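Xaa-Pro Dipeptidase (Alteromonas macleodii, PDB 2QS8) probably hydrolyses dipeptides or removes the C-terminal residue of short peptides as a metal-dependent carboxypeptidase of the amidohydrolase superfamily, and holds methionine in its active site. Local coordinates at residues A[202-207]-A[295-300]; A[76-81]-A[291-296]; A[148-153]-A[194-199]; A[256-261]-A[303-308]. All blocks are in the same frame, centred on the assembly; numbering follows the deposited sequence.

Interaction 1: residues A[202-207]-A[295-300]; sequences LSVAKS and PEIVRP. With MET (methionine), chain D.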
loop_
_atom_site.group_PDB
_atom_site.type_symbol
_atom_site.label_atom_id
_atom_site.label_comp_id
_atom_site.label_asym_id
_atom_site.label_seq_id
_atom_site.Cartn_x
_atom_site.Cartn_y
_atom_site.Cartn_z
ATOM N N LEU A 202 -2.302 21.375 -21.525
ATOM C CA LEU A 202 -2.236 22.493 -20.586
ATOM C C LEU A 202 -1.605 22.216 -19.213
ATOM O O LEU A 202 -1.599 23.080 -18.346
ATOM C CB LEU A 202 -3.637 23.076 -20.408
ATOM C CG LEU A 202 -4.254 23.486 -21.744
ATOM C CD1 LEU A 202 -5.685 23.970 -21.530
ATOM C CD2 LEU A 202 -3.392 24.560 -22.378
ATOM N N SER A 203 -1.077 21.018 -19.012
ATOM C CA SER A 203 -0.446 20.711 -17.740
ATOM C C SER A 203 1.034 21.041 -17.840
ATOM O O SER A 203 1.638 20.882 -18.904
ATOM C CB SER A 203 -0.636 19.230 -17.390
ATOM O OG SER A 203 -0.161 18.389 -18.424
ATOM N N VAL A 204 1.609 21.531 -16.748
ATOM C CA VAL A 204 3.029 21.867 -16.723
ATOM C C VAL A 204 3.757 20.554 -16.474
ATOM O O VAL A 204 4.145 20.244 -15.344
ATOM C CB VAL A 204 3.345 22.879 -15.596
ATOM C CG1 VAL A 204 4.823 23.265 -15.622
ATOM C CG2 VAL A 204 2.481 24.112 -15.765
ATOM N N ALA A 205 3.900 19.775 -17.538
ATOM C CA ALA A 205 4.551 18.468 -17.477
ATOM C C ALA A 205 5.166 18.145 -18.842
ATOM O O ALA A 205 4.716 18.646 -19.862
ATOM C CB ALA A 205 3.526 17.398 -17.082
ATOM N N LYS A 206 6.184 17.298 -18.853
ATOM C CA LYS A 206 6.861 16.950 -20.095
ATOM C C LYS A 206 5.995 16.355 -21.214
ATOM O O LYS A 206 5.962 16.890 -22.316
ATOM C CB LYS A 206 8.027 16.000 -19.803
ATOM C CG LYS A 206 9.011 15.849 -20.952
ATOM C CD LYS A 206 9.670 17.183 -21.275
ATOM C CE LYS A 206 10.589 17.072 -22.491
ATOM N NZ LYS A 206 11.171 18.395 -22.873
ATOM N N SER A 207 5.298 15.259 -20.928
ATOM C CA SER A 207 4.495 14.590 -21.949
ATOM C C SER A 207 3.104 15.152 -22.201
ATOM O O SER A 207 2.440 15.663 -21.296
ATOM C CB SER A 207 4.369 13.096 -21.635
ATOM O OG SER A 207 3.643 12.419 -22.649
ATOM N N PRO A 295 3.107 28.202 -21.152
ATOM C CA PRO A 295 4.411 28.037 -20.507
ATOM C C PRO A 295 5.267 27.356 -21.580
ATOM O O PRO A 295 4.724 26.707 -22.478
ATOM C CB PRO A 295 4.098 27.113 -19.336
ATOM C CG PRO A 295 2.696 27.525 -18.966
ATOM C CD PRO A 295 2.025 27.660 -20.311
ATOM N N GLU A 296 6.584 27.496 -21.500
ATOM C CA GLU A 296 7.459 26.892 -22.496
ATOM C C GLU A 296 7.321 25.376 -22.625
ATOM O O GLU A 296 7.470 24.825 -23.714
ATOM C CB GLU A 296 8.925 27.246 -22.206
ATOM C CG GLU A 296 9.266 28.718 -22.407
ATOM C CD GLU A 296 8.731 29.278 -23.724
ATOM O OE1 GLU A 296 9.037 28.701 -24.790
ATOM O OE2 GLU A 296 8.004 30.296 -23.690
ATOM N N ILE A 297 7.035 24.703 -21.518
ATOM C CA ILE A 297 6.899 23.250 -21.528
ATOM C C ILE A 297 5.562 22.812 -22.154
ATOM O O ILE A 297 5.450 21.699 -22.685
ATOM C CB ILE A 297 7.052 22.681 -20.088
ATOM C CG1 ILE A 297 7.170 21.164 -20.125
ATOM C CG2 ILE A 297 5.879 23.096 -19.231
ATOM C CD1 ILE A 297 7.612 20.557 -18.813
ATOM N N VAL A 298 4.575 23.709 -22.109
ATOM C CA VAL A 298 3.244 23.464 -22.659
ATOM C C VAL A 298 3.147 23.770 -24.166
ATOM O O VAL A 298 2.541 23.011 -24.927
ATOM C CB VAL A 298 2.176 24.325 -21.930
ATOM C CG1 VAL A 298 0.823 24.181 -22.620
ATOM C CG2 VAL A 298 2.077 23.920 -20.473
ATOM N N ARG A 299 3.748 24.884 -24.585
ATOM C CA ARG A 299 3.709 25.314 -25.985
ATOM C C ARG A 299 3.890 24.221 -27.050
ATOM O O ARG A 299 3.090 24.118 -27.970
ATOM C CB ARG A 299 4.736 26.431 -26.220
ATOM C CG ARG A 299 4.611 27.076 -27.590
ATOM C CD ARG A 299 5.530 28.277 -27.750
ATOM N NE ARG A 299 5.171 29.056 -28.929
ATOM C CZ ARG A 299 5.793 30.161 -29.320
ATOM N NH1 ARG A 299 6.820 30.633 -28.630
ATOM N NH2 ARG A 299 5.380 30.805 -30.397
ATOM N N PRO A 300 4.950 23.404 -26.946
ATOM C CA PRO A 300 5.195 22.333 -27.922
ATOM C C PRO A 300 4.019 21.363 -28.047
ATOM O O PRO A 300 3.635 20.973 -29.151
ATOM C CB PRO A 300 6.437 21.631 -27.368
ATOM C CG PRO A 300 7.133 22.702 -26.611
ATOM C CD PRO A 300 6.005 23.423 -25.918
HETATM N N MET D . -7.517 20.257 -21.847
HETATM C CA MET D . -6.848 19.450 -22.910
HETATM C C MET D . -5.369 19.226 -22.608
HETATM O O MET D . -4.808 18.246 -23.138
HETATM C CB MET D . -6.982 20.159 -24.257
HETATM C CG MET D . -6.391 19.380 -25.400
HETATM S SD MET D . -6.768 20.139 -26.941
HETATM C CE MET D . -8.509 19.822 -27.013
HETATM O OXT MET D . -4.793 20.040 -21.853
#

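Interaction 2: residues A[76-81]-A[291-296]; sequences YQSKAQ and DNFFPE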
loop_
_atom_site.group_PDB
_atom_site.type_symbol
_atom_site.label_atom_id
_atom_site.label_comp_id
_atom_site.label_asym_id
_atom_site.label_seq_id
_atom_site.Cartn_x
_atom_site.Cartn_y
_atom_site.Cartn_z
ATOM N N TYR A 76 -8.836 29.496 -19.381
ATOM C CA TYR A 76 -7.406 29.628 -19.628
ATOM C C TYR A 76 -6.965 31.029 -20.048
ATOM O O TYR A 76 -7.484 31.592 -21.010
ATOM C CB TYR A 76 -6.933 28.628 -20.692
ATOM C CG TYR A 76 -5.461 28.348 -20.564
ATOM C CD1 TYR A 76 -4.985 27.502 -19.564
ATOM C CD2 TYR A 76 -4.530 29.027 -21.351
ATOM C CE1 TYR A 76 -3.627 27.346 -19.337
ATOM C CE2 TYR A 76 -3.162 28.879 -21.134
ATOM C CZ TYR A 76 -2.718 28.038 -20.118
ATOM O OH TYR A 76 -1.368 27.912 -19.853
ATOM N N GLN A 77 -6.004 31.577 -19.314
ATOM C CA GLN A 77 -5.464 32.900 -19.605
ATOM C C GLN A 77 -3.965 32.779 -19.830
ATOM O O GLN A 77 -3.308 31.909 -19.251
ATOM C CB GLN A 77 -5.719 33.858 -18.438
ATOM C CG GLN A 77 -7.174 34.248 -18.241
ATOM C CD GLN A 77 -7.381 35.151 -17.045
ATOM O OE1 GLN A 77 -7.162 34.744 -15.904
ATOM N NE2 GLN A 77 -7.801 36.385 -17.299
ATOM N N SER A 78 -3.429 33.654 -20.672
ATOM C CA SER A 78 -2.002 33.683 -20.960
ATOM C C SER A 78 -1.216 33.949 -19.670
ATOM O O SER A 78 -1.787 34.378 -18.657
ATOM C CB SER A 78 -1.699 34.808 -21.951
ATOM O OG SER A 78 -1.990 36.070 -21.372
ATOM N N LYS A 79 0.090 33.686 -19.721
ATOM C CA LYS A 79 0.970 33.925 -18.590
ATOM C C LYS A 79 0.865 35.388 -18.155
ATOM O O LYS A 79 0.816 35.693 -16.966
ATOM C CB LYS A 79 2.419 33.612 -18.962
ATOM C CG LYS A 79 2.702 32.134 -19.168
ATOM C CD LYS A 79 4.164 31.893 -19.552
ATOM C CE LYS A 79 5.120 32.323 -18.445
ATOM N NZ LYS A 79 6.537 32.114 -18.848
ATOM N N ALA A 80 0.817 36.288 -19.128
ATOM C CA ALA A 80 0.708 37.711 -18.839
ATOM C C ALA A 80 -0.611 38.113 -18.173
ATOM O O ALA A 80 -0.631 39.018 -17.341
ATOM C CB ALA A 80 0.910 38.519 -20.125
ATOM N N GLN A 81 -1.707 37.442 -18.527
ATOM C CA GLN A 81 -3.026 37.779 -17.975
ATOM C C GLN A 81 -3.428 37.010 -16.718
ATOM O O GLN A 81 -4.196 37.514 -15.897
ATOM C CB GLN A 81 -4.125 37.549 -19.027
ATOM C CG GLN A 81 -4.062 38.405 -20.299
ATOM C CD GLN A 81 -4.400 39.858 -20.047
ATOM O OE1 GLN A 81 -5.215 40.176 -19.182
ATOM N NE2 GLN A 81 -3.786 40.754 -20.818
ATOM N N ASP A 291 4.023 34.041 -28.786
ATOM C CA ASP A 291 5.122 33.829 -27.852
ATOM C C ASP A 291 4.692 34.094 -26.406
ATOM O O ASP A 291 3.943 35.033 -26.126
ATOM C CB ASP A 291 6.328 34.723 -28.193
ATOM C CG ASP A 291 6.956 34.399 -29.553
ATOM O OD1 ASP A 291 6.983 33.209 -29.955
ATOM O OD2 ASP A 291 7.446 35.343 -30.213
ATOM N N ASN A 292 5.161 33.233 -25.503
ATOM C CA ASN A 292 4.891 33.340 -24.069
ATOM C C ASN A 292 3.428 33.331 -23.655
ATOM O O ASN A 292 3.083 33.827 -22.578
ATOM C CB ASN A 292 5.567 34.594 -23.501
ATOM C CG ASN A 292 7.075 34.588 -23.712
ATOM O OD1 ASN A 292 7.770 33.680 -23.258
ATOM N ND2 ASN A 292 7.582 35.604 -24.405
ATOM N N PHE A 293 2.561 32.791 -24.507
ATOM C CA PHE A 293 1.149 32.708 -24.163
ATOM C C PHE A 293 1.057 31.528 -23.194
ATOM O O PHE A 293 0.532 31.659 -22.087
ATOM C CB PHE A 293 0.289 32.433 -25.391
ATOM C CG PHE A 293 -1.181 32.393 -25.094
ATOM C CD1 PHE A 293 -1.940 33.554 -25.132
ATOM C CD2 PHE A 293 -1.801 31.197 -24.728
ATOM C CE1 PHE A 293 -3.282 33.527 -24.816
ATOM C CE2 PHE A 293 -3.142 31.164 -24.407
ATOM C CZ PHE A 293 -3.887 32.332 -24.450
ATOM N N PHE A 294 1.587 30.391 -23.639
ATOM C CA PHE A 294 1.625 29.161 -22.857
ATOM C C PHE A 294 3.004 29.037 -22.193
ATOM O O PHE A 294 3.965 29.704 -22.585
ATOM C CB PHE A 294 1.447 27.925 -23.757
ATOM C CG PHE A 294 0.079 27.800 -24.401
ATOM C CD1 PHE A 294 -1.059 27.607 -23.626
ATOM C CD2 PHE A 294 -0.055 27.834 -25.790
ATOM C CE1 PHE A 294 -2.312 27.448 -24.225
ATOM C CE2 PHE A 294 -1.304 27.679 -26.398
ATOM C CZ PHE A 294 -2.431 27.485 -25.618
ATOM N N PRO A 295 3.107 28.202 -21.152
ATOM C CA PRO A 295 4.411 28.037 -20.507
ATOM C C PRO A 295 5.267 27.356 -21.580
ATOM O O PRO A 295 4.724 26.707 -22.478
ATOM C CB PRO A 295 4.098 27.113 -19.336
ATOM C CG PRO A 295 2.696 27.525 -18.966
ATOM C CD PRO A 295 2.025 27.660 -20.311
ATOM N N GLU A 296 6.584 27.496 -21.500
ATOM C CA GLU A 296 7.459 26.892 -22.496
ATOM C C GLU A 296 7.321 25.376 -22.625
ATOM O O GLU A 296 7.470 24.825 -23.714
ATOM C CB GLU A 296 8.925 27.246 -22.206
ATOM C CG GLU A 296 9.266 28.718 -22.407
ATOM C CD GLU A 296 8.731 29.278 -23.724
ATOM O OE1 GLU A 296 9.037 28.701 -24.790
ATOM O OE2 GLU A 296 8.004 30.296 -23.690
#

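Interaction 3: residues A[148-153]-A[194-199]; sequences GGHADP and KITVTG. With MET (methionine), chain D.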
loop_
_atom_site.group_PDB
_atom_site.type_symbol
_atom_site.label_atom_id
_atom_site.label_comp_id
_atom_site.label_asym_id
_atom_site.label_seq_id
_atom_site.Cartn_x
_atom_site.Cartn_y
_atom_site.Cartn_z
ATOM N N GLY A 148 2.420 12.896 -11.214
ATOM C CA GLY A 148 2.942 13.650 -12.339
ATOM C C GLY A 148 2.034 13.705 -13.553
ATOM O O GLY A 148 2.346 14.376 -14.533
ATOM N N GLY A 149 0.908 13.005 -13.480
ATOM C CA GLY A 149 -0.035 12.965 -14.580
ATOM C C GLY A 149 -0.666 14.298 -14.939
ATOM O O GLY A 149 -0.619 15.271 -14.171
ATOM N N HIS A 150 -1.280 14.331 -16.115
ATOM C CA HIS A 150 -1.911 15.544 -16.621
ATOM C C HIS A 150 -2.780 16.268 -15.603
ATOM O O HIS A 150 -2.812 17.499 -15.579
ATOM C CB HIS A 150 -2.732 15.224 -17.874
ATOM C CG HIS A 150 -3.432 16.412 -18.460
ATOM N ND1 HIS A 150 -2.760 17.540 -18.886
ATOM C CD2 HIS A 150 -4.746 16.648 -18.682
ATOM C CE1 HIS A 150 -3.635 18.419 -19.346
ATOM N NE2 HIS A 150 -4.847 17.904 -19.236
ATOM N N ALA A 151 -3.468 15.516 -14.751
ATOM C CA ALA A 151 -4.333 16.144 -13.769
ATOM C C ALA A 151 -3.784 16.168 -12.338
ATOM O O ALA A 151 -4.537 16.347 -11.384
ATOM C CB ALA A 151 -5.712 15.488 -13.801
ATOM N N ASP A 152 -2.477 15.987 -12.185
ATOM C CA ASP A 152 -1.869 16.046 -10.860
ATOM C C ASP A 152 -1.841 17.541 -10.529
ATOM O O ASP A 152 -1.137 18.323 -11.174
ATOM C CB ASP A 152 -0.443 15.490 -10.893
ATOM C CG ASP A 152 0.233 15.512 -9.520
ATOM O OD1 ASP A 152 -0.134 16.364 -8.684
ATOM O OD2 ASP A 152 1.144 14.685 -9.287
ATOM N N PRO A 153 -2.603 17.960 -9.511
ATOM C CA PRO A 153 -2.624 19.380 -9.161
ATOM C C PRO A 153 -1.340 19.952 -8.559
ATOM O O PRO A 153 -1.280 21.149 -8.285
ATOM C CB PRO A 153 -3.803 19.471 -8.201
ATOM C CG PRO A 153 -3.674 18.209 -7.438
ATOM C CD PRO A 153 -3.383 17.176 -8.539
ATOM N N LYS A 194 -13.660 10.960 -13.734
ATOM C CA LYS A 194 -12.863 11.459 -14.841
ATOM C C LYS A 194 -11.390 11.163 -14.538
ATOM O O LYS A 194 -10.916 11.423 -13.431
ATOM C CB LYS A 194 -13.082 12.963 -15.002
ATOM C CG LYS A 194 -12.050 13.662 -15.864
ATOM C CD LYS A 194 -12.122 13.226 -17.312
ATOM C CE LYS A 194 -11.184 14.069 -18.169
ATOM N NZ LYS A 194 -11.347 15.530 -17.928
ATOM N N ILE A 195 -10.680 10.600 -15.508
ATOM C CA ILE A 195 -9.261 10.301 -15.331
ATOM C C ILE A 195 -8.466 10.752 -16.556
ATOM O O ILE A 195 -9.029 10.912 -17.644
ATOM C CB ILE A 195 -8.993 8.784 -15.155
ATOM C CG1 ILE A 195 -9.342 8.034 -16.446
ATOM C CG2 ILE A 195 -9.765 8.256 -13.974
ATOM C CD1 ILE A 195 -9.002 6.539 -16.423
ATOM N N THR A 196 -7.173 10.978 -16.368
ATOM C CA THR A 196 -6.293 11.337 -17.469
ATOM C C THR A 196 -5.466 10.072 -17.729
ATOM O O THR A 196 -4.477 9.795 -17.047
ATOM C CB THR A 196 -5.369 12.544 -17.118
ATOM O OG1 THR A 196 -4.772 12.356 -15.829
ATOM C CG2 THR A 196 -6.165 13.832 -17.113
ATOM N N VAL A 197 -5.906 9.289 -18.707
ATOM C CA VAL A 197 -5.225 8.049 -19.045
ATOM C C VAL A 197 -3.914 8.271 -19.821
ATOM O O VAL A 197 -3.130 7.337 -19.992
ATOM C CB VAL A 197 -6.161 7.101 -19.850
ATOM C CG1 VAL A 197 -6.079 7.407 -21.329
ATOM C CG2 VAL A 197 -5.805 5.647 -19.553
ATOM N N THR A 198 -3.690 9.492 -20.304
ATOM C CA THR A 198 -2.445 9.815 -21.004
ATOM C C THR A 198 -2.012 11.216 -20.595
ATOM O O THR A 198 -2.742 11.916 -19.898
ATOM C CB THR A 198 -2.598 9.822 -22.547
ATOM O OG1 THR A 198 -3.354 10.972 -22.949
ATOM C CG2 THR A 198 -3.295 8.559 -23.035
ATOM N N GLY A 199 -0.827 11.626 -21.035
ATOM C CA GLY A 199 -0.360 12.966 -20.728
ATOM C C GLY A 199 -1.296 13.975 -21.371
ATOM O O GLY A 199 -2.177 13.595 -22.145
HETATM N N MET D . -7.517 20.257 -21.847
HETATM C CA MET D . -6.848 19.450 -22.910
HETATM C C MET D . -5.369 19.226 -22.608
HETATM O O MET D . -4.808 18.246 -23.138
HETATM C CB MET D . -6.982 20.159 -24.257
HETATM C CG MET D . -6.391 19.380 -25.400
HETATM S SD MET D . -6.768 20.139 -26.941
HETATM C CE MET D . -8.509 19.822 -27.013
HETATM O OXT MET D . -4.793 20.040 -21.853
#

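Interaction 4: residues A[256-261]-A[303-308]; sequences GTFMDL and ASVGPQ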
loop_
_atom_site.group_PDB
_atom_site.type_symbol
_atom_site.label_atom_id
_atom_site.label_comp_id
_atom_site.label_asym_id
_atom_site.label_seq_id
_atom_site.Cartn_x
_atom_site.Cartn_y
_atom_site.Cartn_z
ATOM N N GLY A 256 -9.220 12.335 -27.794
ATOM C CA GLY A 256 -8.737 11.245 -28.635
ATOM C C GLY A 256 -7.902 11.665 -29.834
ATOM O O GLY A 256 -7.982 11.061 -30.907
ATOM N N THR A 257 -7.076 12.686 -29.633
ATOM C CA THR A 257 -6.243 13.263 -30.676
ATOM C C THR A 257 -5.508 12.309 -31.615
ATOM O O THR A 257 -5.586 12.469 -32.826
ATOM C CB THR A 257 -5.226 14.239 -30.049
ATOM O OG1 THR A 257 -5.935 15.201 -29.264
ATOM C CG2 THR A 257 -4.409 14.952 -31.124
ATOM N N PHE A 258 -4.795 11.329 -31.077
ATOM C CA PHE A 258 -4.048 10.403 -31.927
ATOM C C PHE A 258 -4.699 9.027 -32.011
ATOM O O PHE A 258 -4.033 7.987 -32.080
ATOM C CB PHE A 258 -2.608 10.311 -31.434
ATOM C CG PHE A 258 -1.937 11.649 -31.319
ATOM C CD1 PHE A 258 -1.680 12.417 -32.456
ATOM C CD2 PHE A 258 -1.611 12.171 -30.072
ATOM C CE1 PHE A 258 -1.116 13.682 -32.345
ATOM C CE2 PHE A 258 -1.053 13.427 -29.952
ATOM C CZ PHE A 258 -0.802 14.188 -31.086
HETATM N N MSE A 259 -6.024 9.044 -32.010
HETATM C CA MSE A 259 -6.808 7.832 -32.103
HETATM C C MSE A 259 -6.417 7.092 -33.383
HETATM O O MSE A 259 -6.379 7.697 -34.452
HETATM C CB MSE A 259 -8.268 8.215 -32.163
HETATM C CG MSE A 259 -9.202 7.056 -32.125
HETATM SE SE MSE A 259 -10.952 7.800 -32.509
HETATM C CE MSE A 259 -11.231 9.112 -31.048
ATOM N N ASP A 260 -6.109 5.801 -33.283
ATOM C CA ASP A 260 -5.732 5.035 -34.478
ATOM C C ASP A 260 -6.854 4.115 -34.966
ATOM O O ASP A 260 -7.924 4.071 -34.366
ATOM C CB ASP A 260 -4.446 4.221 -34.231
ATOM C CG ASP A 260 -4.554 3.287 -33.051
ATOM O OD1 ASP A 260 -5.670 3.066 -32.554
ATOM O OD2 ASP A 260 -3.508 2.759 -32.627
ATOM N N LEU A 261 -6.619 3.397 -36.061
ATOM C CA LEU A 261 -7.629 2.495 -36.617
ATOM C C LEU A 261 -8.086 1.453 -35.598
ATOM O O LEU A 261 -9.280 1.193 -35.458
ATOM C CB LEU A 261 -7.091 1.787 -37.872
ATOM C CG LEU A 261 -8.022 0.761 -38.539
ATOM C CD1 LEU A 261 -9.334 1.427 -38.936
ATOM C CD2 LEU A 261 -7.340 0.156 -39.764
ATOM N N ALA A 303 0.937 22.936 -29.867
ATOM C CA ALA A 303 1.150 23.048 -31.306
ATOM C C ALA A 303 0.978 21.696 -31.995
ATOM O O ALA A 303 0.536 21.627 -33.142
ATOM C CB ALA A 303 2.533 23.596 -31.582
ATOM N N SER A 304 1.326 20.625 -31.287
ATOM C CA SER A 304 1.216 19.272 -31.815
ATOM C C SER A 304 -0.197 18.679 -31.756
ATOM O O SER A 304 -0.753 18.263 -32.777
ATOM C CB SER A 304 2.171 18.352 -31.060
ATOM O OG SER A 304 1.841 16.990 -31.279
ATOM N N VAL A 305 -0.767 18.642 -30.558
ATOM C CA VAL A 305 -2.091 18.071 -30.340
ATOM C C VAL A 305 -3.249 18.839 -30.966
ATOM O O VAL A 305 -4.036 18.275 -31.724
ATOM C CB VAL A 305 -2.376 17.900 -28.818
ATOM C CG1 VAL A 305 -3.801 17.421 -28.595
ATOM C CG2 VAL A 305 -1.400 16.906 -28.215
ATOM N N GLY A 306 -3.357 20.122 -30.649
ATOM C CA GLY A 306 -4.447 20.927 -31.178
ATOM C C GLY A 306 -4.901 20.784 -32.635
ATOM O O GLY A 306 -6.089 20.598 -32.885
ATOM N N PRO A 307 -3.989 20.878 -33.618
ATOM C CA PRO A 307 -4.336 20.767 -35.043
ATOM C C PRO A 307 -4.882 19.421 -35.520
ATOM O O PRO A 307 -5.623 19.361 -36.500
ATOM C CB PRO A 307 -3.023 21.114 -35.752
ATOM C CG PRO A 307 -2.247 21.906 -34.722
ATOM C CD PRO A 307 -2.556 21.172 -33.452
ATOM N N GLN A 308 -4.512 18.350 -34.826
ATOM C CA GLN A 308 -4.927 16.999 -35.196
ATOM C C GLN A 308 -6.360 16.601 -34.838
ATOM O O GLN A 308 -6.922 15.708 -35.461
ATOM C CB GLN A 308 -3.952 15.991 -34.581
ATOM C CG GLN A 308 -4.253 14.524 -34.874
ATOM C CD GLN A 308 -4.231 14.202 -36.357
ATOM O OE1 GLN A 308 -3.273 14.531 -37.057
ATOM N NE2 GLN A 308 -5.284 13.547 -36.842
#

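Interaction 1: residues A[202-207]-A[295-300]
The loop 202-207 runs past the stretch leading into helix 299-319 and meets it through two branched side chains, Val298 and Ile297, with no hydrogen bond between the segments. The packing is tight where backbone is covered. Val298, buried, sets CG2 3.4 Å from Ser203 O, while its CG1 packs on Leu202 CA at 4.0 Å. This apolar backing lies behind a ligand-binding backbone: Leu202 N donates to OXT of the bound methionine at 2.8 Å with a nearly straight bond (169°). The Leu202 side chain starts away from 295-300, though CD2 still reaches Val298 CG1. Ile297, with CG1 anti to its backbone N (chi1 -170°), carries CD1 to 3.4 Å from Ala205 C; Ala205 also packs on Tyr186 of the second subunit. The outer side, with exposed Val204 and Lys206, is looser: the Ile297 and Val204 side chains cross at about a right angle, Ile297 CG2 3.8 Å from Val204 CG1. Val204 is the centre of an inverse gamma turn, which bends the loop here. Lys301, near the start of helix 299-319, donates to Ser203 O and Ala205 O, so the helix holds the loop linking strand 192-196 to helix 215-227.

Interaction 2: residues A[76-81]-A[291-296]
A backbone carbonyl in the loop 291-296 receives two neighbouring donors: Lys79 N gives Phe293 O a hydrogen bond of 3.1 Å, and Ser78 CA makes a CA-H...O contact with the same oxygen. The partner loop 76-81 contains an ST motif, in which Ser78 OG accepts from Gln81 N; both loops belong to the rim of the TIM barrel. The Lys79 N bond lies in the carbonyl plane, on a lone pair, and the Lys79 side chain, bent at chi3, lies along the carbonyls of Asn292, Phe293 and Phe294. Beside it Ser78 CB stands over one face of the Phe293 ring in a CH-pi contact, 3.8 Å from its centroid. Phe293 CG is anti to the backbone N (chi1 -178°), which also brings CE2 to the edge of the Tyr76 ring. An alanine here would remove the ring and would probably loosen the seating of Ser78 and Tyr76. Tyr76 meets Phe294 obliquely, the planes 39° apart, with Tyr76 CE2 3.5 Å from Phe294 CD1. Both rings also touch Leu202 of the methionine pocket. Tyr76 and Pro295 meet tip to tip, Tyr76 OH 3.4 Å from Pro295 CD.

Interaction 3: residues A[148-153]-A[194-199]
His150 reaches from the loop 148-153 across the end of strand 192-196 into the methionine site. Its CB packs 3.8 Å from Thr196 CB and also faces the Thr198-Gly199 backbone. CG is anti to the backbone N (chi1 179°), and from there the imidazole crosses the Thr196 side chain at about a right angle. CD2 meets Thr196 CG2 at 3.5 Å, with the methyl at the ring edge, near its plane. On the other flank ND1 is hydrogen-bonded to Ser203 OG, which ties the ring to the next loop. At the tip CE1 lies 3.2 Å from OXT of the bound methionine, with NE2 close by. The same Thr196 methyl packs on Ala151 CB at 3.7 Å, so one methyl group serves both loop residues. Type I turn 149-152 brings His150 and Ala151 to the strand; Gly148 N adds a bond to Asp152 OD2, whose other partner is Lys187 of the second subunit. His235 stacks on the His150 ring. With Thr196 at its edge and Ser203 at ND1, the imidazole is held in a fixed rotation; if protonated it could help balance the ligand carboxylate, though the nearby magnesium would probably oppose protonation.

Interaction 4: residues A[256-261]-A[303-308]
Thr257 overlaps Val305 of helix 299-319 at about a right angle, its two branches spread over one valine methyl. Thr257 OG1 lies 3.2 Å and Thr257 CG2 3.6 Å from Val305 CG1. The first torsion (chi1 -54°) sets OG1 anti to the carbonyl carbon, and CG2, anti to the backbone N, leans toward the helix, 3.4 Å from Val305 O. The hydroxyl finds its polar partner in His237 ND1; against Val305 CG1 it only packs. Gln308 lies one turn further along the helix: its CB touches Thr257 CG2, and its CG lies 3.2 Å from Thr257 O. The chain then bends at chi2 (60°), and NE2 is hydrogen-bonded to Thr312 OG1 and Asp311 OD2. Thr312 also bonds to Thr257 O, so the turn and Gln308 share a polar partner.

Phe258 extends the contact outward. Its ring crosses Val305 at about a right angle, CE2 3.9 Å from Val305 CG2, while Ser304 OG lies near the ring plane at the CZ edge. Thr257 CG2 lies over the centre of one ring face. A serine in place of Phe258 would take away the ring and would probably leave Val305 CG2 and the outer side of Thr257 less well packed. The type I turn 256-259, closed by Met259 N to Gly256 O, carries both residues between strand 252-253 and helix 261-270. The bonding implies a second-shell role for Thr257: its hydroxyl holds ND1 of His237, whose NE2 is hydrogen-bonded to the bound methionine, and would probably help fix that imidazole's orientation.

The four contacts lie among the loops and helix ends of the TIM-barrel domain. Interactions 1 and 2 are the closest pair, with centres 11 Å apart; they share Pro295 and Glu296, and Arg299 to Asp291 is a salt bridge between them. Interaction 3 joins interaction 1 through Ser203 and His150, their centres 13 Å apart. Helix 299-319 serves both interaction 1 and interaction 4, whose centres are 16 Å apart. Along the chain interaction 2 encloses interaction 3, which closes before interactions 1 and 4 open; those two cross. Interactions 1 and 3 touch the methionine, interaction 4 borders it through Val305, and interaction 2 stands behind Leu202, one shell out.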